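Local coordinates for protein chitinase (Thermococcus chitonophagus, PDB 5XSW) that probably hydrolyses chitin as an endochitinase, this chain being the C-terminal part of a longer protein and holding a bound chito-oligosaccharide in its pocket, at residues L397-D400 against D401-Y404; D445-Y449 against R450-L454; A309-G312 against D313-E317; S299-M302 against E303-L307. All blocks are in the same frame, centred on the assembly; numbering follows the deposited sequence.

Contact 1. Residues L397-D400 against D401-Y404; sequences LTWD and DIEY
Asp401 reaches back to Thr398: its OD2 accepts the backbone N-H of Thr398 at 2.9 Å, nearly straight but from above the carboxylate plane. In return Thr398 OG1 takes the backbone N-H of Asp401 (OG1 to N 3.3 Å), placed for it between the backbone N and the carbonyl carbon of its own residue (chi1 66°). This reciprocal pair is a capping box, with Thr398 as N-cap, and it opens helix 399-412 directly after strand 396-397; Lys186 and Tyr187 also hold the Asp401 carboxylate. Ile402 divides its branches: CD1 meets CD1 of Leu397 at 4.0 Å, and CG2 lies obliquely by CZ3 of the Trp399 indole at 3.6 Å. Glu403 sets its CB over a face of Trp399, 4.3 Å from the five-membered ring centroid, while OE1 comes to 3.5 Å from CZ2 of the indole. Lys432 makes a cation-pi contact with the same indole, and a serine in place of Trp399 would probably leave that lysine without its aromatic partner and open a gap beside Ile402 and Glu403. Tyr404 gives its N-H to Asp400 O (2.9 Å), and its ring meets Tyr187 edge-to-face.

Contact 2. Residues D445-Y449 against R450-L454; sequences DHISY and RYDFL
Ser448 and Asp452 face each other across the first turn of helix 449-461, and the other side chains fan out around them. The Asp452 carboxylate leans back toward the incoming strand and accepts the backbone N-H of Ser448 through the anti lone pair of OD2, a bond of 2.8 Å that is nearly straight at 172°. The same OD2 lies 3.3 Å from Ile447 CB, whose side chain slants across that of the aspartate. Ser448 OG points the other way along the turn: with OG anti to the backbone N (chi1 165°) it accepts the N-H of Tyr451 at 3.0 Å and lies near the plane of that tyrosine ring, 3.3 Å from CD2 at its edge. Ser448 is thus the N-cap where the short strand 447-448 passes straight into the helix, and its own amide is taken by a side chain four residues on. Trp442 also bonds to OD2 and Tyr139 to OD1, which satisfies this buried carboxylate, while Asp394 bonds to both Ser448 OG and the amide of Arg450. On another side of the turn Tyr449 and Phe453 meet obliquely, Tyr449 CD1 at 4.1 Å from Phe453 CB; the Tyr449 hydroxyl goes on to Ala189 O. Arg450 runs out fully extended beside Tyr451, its CG 4.1 Å above one face of the tyrosine ring. Tyr451 OH in turn sits 3.3 Å above the centre of the Arg450 guanidinium plane, whose NH2 is bonded to Gln161 and Pro142 O.

Contact 3. Residues A309-G312 against D313-E317; sequences AAVG and DKYNE
A tight helix-to-helix junction on the surface joins Val311 and Gly312, where helix 288-311 ends, to the first turn of helix 313-321. Gly312 marks the break. It leaves helical geometry with a positive phi of 48°, a conformation that glycine adopts readily because it has no side chain. Two backbone bonds close the bend, each spanning three residues. Lys314 N-H is given to Val311 O at 3.2 Å, bent to 141°, and Tyr315 N-H to Gly312 O at 2.9 Å; both donors stand above the carbonyl plane. Gly312 O has a second partner, a water at 2.6 Å that donates to it and accepts the N-H of Asn316 at 3.0 Å, so the carbonyl is linked to two successive amides of the new helix. Among the side chains, Val311 supplies the apolar touch: its CG2, lodged between the backbone N and the carbonyl carbon, meets Tyr315 CB at 3.8 Å and lies near the plane of the tyrosine ring at its edge. The ring itself leads away to stack on Tyr308, and its hydroxyl bonds to Glu328. Lys314 likewise departs, with Trp353 as cation-pi partner. The turn is thus held by two backbone bonds, with a water linking the Gly312 carbonyl to the Asn316 amide as well, and one methyl of Val311 rests against Tyr315.

Contact 4. Residues S299-M302 against E303-L307; sequences SLTM and ERELL
In Glu303, CG stands anti to the carbonyl carbon (chi1 -57°) and the chain runs out extended beyond it, which sends the carboxylate back along helix 288-311 beside Leu300. The two side chains lie alongside, pointing the same way, with OE2 3.7 Å from Leu300 CD2. A water joins this OE2 at 2.7 Å to Ser299 OG at 2.8 Å, and that hydroxyl is bonded to Asn256 as well. With an alanine in place of Glu303, the water would probably lose its carboxylate mate and a gap would open beside Leu300, where Ile332 and Val340 now pack on the glutamate. On another side of the helix Glu305 bends at chi2 (-89°), its CG running next to Thr301 CG2 at 3.9 Å, while its carboxylate takes a salt bridge from Arg106 and a hydrogen bond from Tyr112. The backbone beneath is regular here: Glu305 N to Thr301 O is 2.8 Å, at 170°. Glu303 N, by contrast, is shared weakly between Ser299 O and Leu300 O. Glu305 thus sets its CG against the Thr301 methyl, whereas Glu303 brings a carboxylate oxygen beside a leucine methyl; the polar partners are an arginine and a tyrosine for Glu305, a water for Glu303.

In the fold
Contacts 1 and 2 both cap the start of a helix that follows a short strand, and those strands, 396-397 and 447-448, pair with each other, so the two caps touch through Leu397, Ile447 and Phe453. The touching residues of contact 2 are all buried; contact 1 is partly so. Contacts 3 and 4 share helix 288-311, with centres about 13 Å apart, and Tyr315 packs on Leu307 and Arg304. Contact 4 lies in the core, its centre about 7 Å from that of the chain, where charged side chains are held among buried neighbours, whereas contact 3 bends the chain at the surface with backbone bonds and a glycine. The caps rest on side chains bonding to amides.

Contact 1. Residues L397-D400 against D401-Y404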
# COMPACT_ATOMS: atom_id res chain seq x y z
N LEU A 397 30.46 0.47 20.51
CA LEU A 397 30.07 1.54 19.61
C LEU A 397 31.04 2.70 19.81
O LEU A 397 31.21 3.14 20.95
CB LEU A 397 28.64 2.02 19.90
CG LEU A 397 27.56 0.94 20.05
CD1 LEU A 397 26.20 1.55 20.43
CD2 LEU A 397 27.47 0.21 18.68
N THR A 398 31.57 3.24 18.72
CA THR A 398 32.52 4.34 18.75
C THR A 398 31.75 5.58 18.45
O THR A 398 30.58 5.51 18.01
CB THR A 398 33.63 4.16 17.68
OG1 THR A 398 33.02 4.26 16.39
CG2 THR A 398 34.32 2.82 17.81
N TRP A 399 32.40 6.73 18.61
CA TRP A 399 31.70 7.98 18.32
C TRP A 399 31.26 8.01 16.84
O TRP A 399 30.16 8.46 16.53
CB TRP A 399 32.54 9.26 18.63
CG TRP A 399 31.76 10.47 18.14
CD1 TRP A 399 32.11 11.35 17.13
CD2 TRP A 399 30.45 10.85 18.57
NE1 TRP A 399 31.10 12.27 16.94
CE2 TRP A 399 30.07 11.98 17.82
CE3 TRP A 399 29.56 10.36 19.53
CZ2 TRP A 399 28.87 12.60 17.99
CZ3 TRP A 399 28.37 10.96 19.69
CH2 TRP A 399 28.02 12.08 18.94
N ASP A 400 32.14 7.61 15.93
CA ASP A 400 31.80 7.55 14.51
C ASP A 400 30.51 6.69 14.26
O ASP A 400 29.69 7.06 13.45
CB ASP A 400 32.96 6.96 13.70
CG ASP A 400 34.09 8.00 13.45
OD1 ASP A 400 33.89 9.20 13.71
OD2 ASP A 400 35.14 7.61 12.95
N ASP A 401 30.40 5.56 14.96
CA ASP A 401 29.17 4.72 14.88
C ASP A 401 27.90 5.49 15.26
O ASP A 401 26.87 5.39 14.56
CB ASP A 401 29.28 3.52 15.83
CG ASP A 401 30.36 2.54 15.42
OD1 ASP A 401 30.75 2.51 14.23
OD2 ASP A 401 30.80 1.79 16.30
N ILE A 402 27.97 6.24 16.37
CA ILE A 402 26.83 6.98 16.90
C ILE A 402 26.48 8.12 15.97
O ILE A 402 25.31 8.37 15.64
CB ILE A 402 27.13 7.56 18.33
CG1 ILE A 402 27.50 6.44 19.30
CG2 ILE A 402 25.95 8.36 18.86
CD1 ILE A 402 26.45 5.45 19.57
N GLU A 403 27.51 8.82 15.51
CA GLU A 403 27.31 9.92 14.60
C GLU A 403 26.63 9.46 13.31
O GLU A 403 25.75 10.13 12.75
CB GLU A 403 28.68 10.58 14.29
CG GLU A 403 28.58 11.56 13.14
CD GLU A 403 27.83 12.84 13.49
OE1 GLU A 403 27.87 13.24 14.68
OE2 GLU A 403 27.21 13.47 12.58
N TYR A 404 27.14 8.35 12.79
CA TYR A 404 26.60 7.77 11.56
C TYR A 404 25.11 7.41 11.76
O TYR A 404 24.21 7.78 10.97
CB TYR A 404 27.43 6.52 11.21
CG TYR A 404 26.78 5.71 10.11
CD1 TYR A 404 26.53 6.27 8.85
CD2 TYR A 404 26.39 4.40 10.34
CE1 TYR A 404 25.90 5.50 7.85
CE2 TYR A 404 25.79 3.65 9.36
CZ TYR A 404 25.55 4.20 8.13
OH TYR A 404 24.92 3.38 7.19

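Contact 2. Residues D445-Y449 against R450-L454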
# COMPACT_ATOMS: atom_id res chain seq x y z
N ASP A 445 37.33 4.61 24.87
CA ASP A 445 37.38 4.48 23.40
C ASP A 445 36.06 3.98 22.75
O ASP A 445 35.99 3.85 21.52
CB ASP A 445 38.51 3.51 22.99
CG ASP A 445 38.61 2.28 23.92
OD1 ASP A 445 37.96 2.24 25.03
OD2 ASP A 445 39.37 1.34 23.53
N HIS A 446 35.05 3.67 23.56
CA HIS A 446 33.74 3.23 23.02
C HIS A 446 32.74 3.20 24.16
O HIS A 446 33.13 3.34 25.31
CB HIS A 446 33.85 1.83 22.38
CG HIS A 446 34.32 0.79 23.35
ND1 HIS A 446 35.64 0.42 23.46
CD2 HIS A 446 33.64 0.03 24.24
CE1 HIS A 446 35.76 -0.50 24.41
NE2 HIS A 446 34.56 -0.76 24.90
N ILE A 447 31.44 3.07 23.83
CA ILE A 447 30.45 2.72 24.82
C ILE A 447 29.91 1.31 24.46
O ILE A 447 30.30 0.70 23.47
CB ILE A 447 29.26 3.74 24.87
CG1 ILE A 447 28.53 3.78 23.53
CG2 ILE A 447 29.75 5.14 25.24
CD1 ILE A 447 27.30 4.66 23.55
N SER A 448 29.04 0.78 25.31
CA SER A 448 28.50 -0.54 25.14
C SER A 448 27.08 -0.47 24.54
O SER A 448 26.24 0.30 25.02
CB SER A 448 28.41 -1.26 26.46
OG SER A 448 27.58 -2.42 26.35
N TYR A 449 26.82 -1.29 23.51
CA TYR A 449 25.45 -1.36 22.97
C TYR A 449 24.50 -1.84 24.08
O TYR A 449 23.53 -1.19 24.43
CB TYR A 449 25.40 -2.30 21.77
CG TYR A 449 23.96 -2.53 21.33
CD1 TYR A 449 23.34 -1.63 20.50
CD2 TYR A 449 23.27 -3.63 21.76
CE1 TYR A 449 21.98 -1.85 20.05
CE2 TYR A 449 21.91 -3.87 21.34
CZ TYR A 449 21.31 -2.97 20.49
OH TYR A 449 20.02 -3.23 20.09
N ARG A 450 24.83 -2.97 24.68
CA ARG A 450 23.97 -3.55 25.70
C ARG A 450 23.70 -2.58 26.89
O ARG A 450 22.54 -2.37 27.30
CB ARG A 450 24.60 -4.86 26.22
CG ARG A 450 23.70 -5.48 27.30
CD ARG A 450 24.26 -6.77 27.84
NE ARG A 450 23.67 -7.06 29.14
CZ ARG A 450 23.90 -8.19 29.83
NH1 ARG A 450 24.65 -9.16 29.32
NH2 ARG A 450 23.34 -8.34 31.02
N TYR A 451 24.77 -1.97 27.42
CA TYR A 451 24.65 -1.20 28.68
C TYR A 451 24.33 0.26 28.48
O TYR A 451 23.65 0.88 29.30
CB TYR A 451 25.95 -1.38 29.50
CG TYR A 451 26.13 -2.81 29.98
CD1 TYR A 451 25.40 -3.30 31.05
CD2 TYR A 451 26.94 -3.68 29.29
CE1 TYR A 451 25.55 -4.62 31.46
CE2 TYR A 451 27.09 -4.99 29.68
CZ TYR A 451 26.39 -5.45 30.76
OH TYR A 451 26.57 -6.78 31.14
N ASP A 452 24.83 0.85 27.38
CA ASP A 452 24.74 2.30 27.22
C ASP A 452 23.77 2.81 26.16
O ASP A 452 23.40 3.99 26.18
CB ASP A 452 26.12 2.85 26.86
CG ASP A 452 27.15 2.59 27.94
OD1 ASP A 452 26.83 2.86 29.13
OD2 ASP A 452 28.24 2.11 27.59
N PHE A 453 23.47 2.02 25.13
CA PHE A 453 22.83 2.68 23.99
C PHE A 453 21.39 3.19 24.28
O PHE A 453 20.97 4.21 23.72
CB PHE A 453 22.85 1.76 22.71
CG PHE A 453 22.48 2.52 21.45
CD1 PHE A 453 23.26 3.55 21.00
CD2 PHE A 453 21.32 2.19 20.73
CE1 PHE A 453 22.91 4.31 19.86
CE2 PHE A 453 20.95 2.90 19.59
CZ PHE A 453 21.74 3.97 19.14
N LEU A 454 20.62 2.52 25.15
CA LEU A 454 19.31 3.09 25.47
C LEU A 454 19.42 4.47 26.12
O LEU A 454 18.60 5.37 25.87
CB LEU A 454 18.50 2.19 26.41
CG LEU A 454 17.89 0.93 25.77
CD1 LEU A 454 17.07 0.12 26.83
CD2 LEU A 454 16.99 1.38 24.57

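Contact 3. Residues A309-G312 against D313-E317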
# COMPACT_ATOMS: atom_id res chain seq x y z
N ALA A 309 -7.97 1.85 17.28
CA ALA A 309 -8.86 2.91 16.74
C ALA A 309 -10.25 2.38 16.47
O ALA A 309 -11.23 3.15 16.48
CB ALA A 309 -8.32 3.50 15.44
N ALA A 310 -10.34 1.09 16.16
CA ALA A 310 -11.62 0.51 15.81
C ALA A 310 -12.39 0.02 17.03
O ALA A 310 -13.60 0.04 17.03
CB ALA A 310 -11.43 -0.70 14.87
N VAL A 311 -11.70 -0.56 18.00
CA VAL A 311 -12.45 -1.24 19.07
C VAL A 311 -12.33 -0.52 20.44
O VAL A 311 -13.01 -0.89 21.40
CB VAL A 311 -12.03 -2.71 19.21
CG1 VAL A 311 -12.09 -3.40 17.83
CG2 VAL A 311 -10.67 -2.85 19.81
N GLY A 312 -11.49 0.52 20.51
CA GLY A 312 -11.26 1.29 21.71
C GLY A 312 -10.99 0.45 22.95
O GLY A 312 -10.11 -0.43 22.96
N ASP A 313 -11.77 0.72 24.00
CA ASP A 313 -11.56 0.12 25.32
C ASP A 313 -11.60 -1.40 25.32
O ASP A 313 -10.99 -2.06 26.15
CB ASP A 313 -12.60 0.65 26.32
CG ASP A 313 -12.23 2.05 26.84
OD1 ASP A 313 -11.02 2.41 26.78
OD2 ASP A 313 -13.15 2.78 27.31
N LYS A 314 -12.33 -1.96 24.37
CA LYS A 314 -12.36 -3.42 24.27
C LYS A 314 -11.00 -4.06 24.03
O LYS A 314 -10.78 -5.24 24.36
CB LYS A 314 -13.34 -3.79 23.14
CG LYS A 314 -13.97 -5.16 23.24
CD LYS A 314 -15.27 -5.32 22.40
CE LYS A 314 -15.90 -6.76 22.65
NZ LYS A 314 -17.19 -7.16 21.93
N TYR A 315 -10.05 -3.31 23.45
CA TYR A 315 -8.72 -3.91 23.19
C TYR A 315 -8.02 -4.26 24.50
O TYR A 315 -7.54 -5.36 24.70
CB TYR A 315 -7.83 -2.96 22.36
CG TYR A 315 -6.58 -3.60 21.78
CD1 TYR A 315 -5.46 -3.77 22.56
CD2 TYR A 315 -6.54 -4.07 20.43
CE1 TYR A 315 -4.27 -4.35 22.02
CE2 TYR A 315 -5.38 -4.65 19.90
CZ TYR A 315 -4.25 -4.78 20.69
OH TYR A 315 -3.11 -5.36 20.16
N ASN A 316 -7.93 -3.30 25.41
CA ASN A 316 -7.31 -3.60 26.73
C ASN A 316 -8.13 -4.65 27.55
O ASN A 316 -7.57 -5.46 28.28
CB ASN A 316 -7.15 -2.30 27.54
CG ASN A 316 -6.11 -1.37 26.92
OD1 ASN A 316 -5.23 -1.86 26.21
ND2 ASN A 316 -6.21 -0.08 27.14
N GLU A 317 -9.43 -4.66 27.33
CA GLU A 317 -10.28 -5.66 27.98
C GLU A 317 -9.90 -7.05 27.46
O GLU A 317 -9.72 -7.98 28.23
CB GLU A 317 -11.76 -5.33 27.74
CG GLU A 317 -12.70 -6.31 28.37
CD GLU A 317 -14.16 -6.10 27.94
OE1 GLU A 317 -14.40 -5.21 27.09
OE2 GLU A 317 -15.06 -6.82 28.45
O HOH W 1 -8.47 -0.43 24.96

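Contact 4. Residues S299-M302 against E303-L307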
# COMPACT_ATOMS: atom_id res chain seq x y z
N SER A 299 5.24 -0.67 10.75
CA SER A 299 4.20 -1.49 10.13
C SER A 299 3.40 -2.30 11.16
O SER A 299 2.17 -2.42 11.07
CB SER A 299 4.85 -2.47 9.11
OG SER A 299 3.82 -3.08 8.33
N LEU A 300 4.10 -2.90 12.10
CA LEU A 300 3.48 -3.63 13.19
C LEU A 300 2.67 -2.70 14.08
O LEU A 300 1.56 -3.01 14.49
CB LEU A 300 4.55 -4.34 14.01
CG LEU A 300 5.25 -5.47 13.27
CD1 LEU A 300 6.61 -5.76 13.87
CD2 LEU A 300 4.38 -6.71 13.27
N THR A 301 3.22 -1.52 14.33
CA THR A 301 2.58 -0.52 15.15
C THR A 301 1.26 -0.12 14.50
O THR A 301 0.27 0.07 15.18
CB THR A 301 3.48 0.71 15.32
OG1 THR A 301 4.60 0.35 16.13
CG2 THR A 301 2.72 1.85 15.97
N MET A 302 1.26 -0.03 13.18
CA MET A 302 0.08 0.36 12.45
C MET A 302 -1.05 -0.63 12.71
O MET A 302 -2.18 -0.22 12.89
CB MET A 302 0.37 0.42 10.95
CG MET A 302 -0.85 0.63 10.08
SD MET A 302 -1.72 -0.89 9.66
CE MET A 302 -0.65 -1.54 8.38
N GLU A 303 -0.74 -1.91 12.75
CA GLU A 303 -1.78 -2.90 12.99
C GLU A 303 -2.41 -2.67 14.37
O GLU A 303 -3.62 -2.64 14.51
CB GLU A 303 -1.21 -4.31 12.95
CG GLU A 303 -0.50 -4.69 11.67
CD GLU A 303 0.17 -6.04 11.78
OE1 GLU A 303 -0.41 -6.92 12.42
OE2 GLU A 303 1.27 -6.21 11.25
N ARG A 304 -1.56 -2.48 15.37
CA ARG A 304 -2.00 -2.29 16.73
C ARG A 304 -2.83 -1.02 16.88
O ARG A 304 -3.87 -1.04 17.49
CB ARG A 304 -0.81 -2.25 17.68
CG ARG A 304 -1.16 -2.34 19.15
CD ARG A 304 0.01 -2.84 19.96
NE ARG A 304 -0.21 -2.84 21.40
CZ ARG A 304 0.08 -1.83 22.21
NH1 ARG A 304 0.59 -0.71 21.72
NH2 ARG A 304 -0.15 -1.94 23.50
N GLU A 305 -2.35 0.05 16.27
CA GLU A 305 -3.06 1.33 16.25
C GLU A 305 -4.41 1.21 15.56
O GLU A 305 -5.41 1.84 15.99
CB GLU A 305 -2.24 2.46 15.58
CG GLU A 305 -0.95 2.94 16.40
CD GLU A 305 -1.23 4.08 17.41
OE1 GLU A 305 -2.40 4.52 17.49
OE2 GLU A 305 -0.26 4.59 18.07
N LEU A 306 -4.47 0.43 14.48
CA LEU A 306 -5.73 0.29 13.74
C LEU A 306 -6.77 -0.47 14.63
O LEU A 306 -7.97 -0.12 14.66
CB LEU A 306 -5.51 -0.51 12.44
CG LEU A 306 -6.75 -0.82 11.63
CD1 LEU A 306 -7.42 0.43 11.09
CD2 LEU A 306 -6.32 -1.76 10.46
N LEU A 307 -6.32 -1.54 15.26
CA LEU A 307 -7.19 -2.31 16.14
C LEU A 307 -7.75 -1.38 17.24
O LEU A 307 -8.96 -1.31 17.48
CB LEU A 307 -6.45 -3.50 16.73
CG LEU A 307 -6.31 -4.66 15.70
CD1 LEU A 307 -5.29 -5.70 16.09
CD2 LEU A 307 -7.66 -5.35 15.34
O HOH W 2 1.90 -5.04 8.87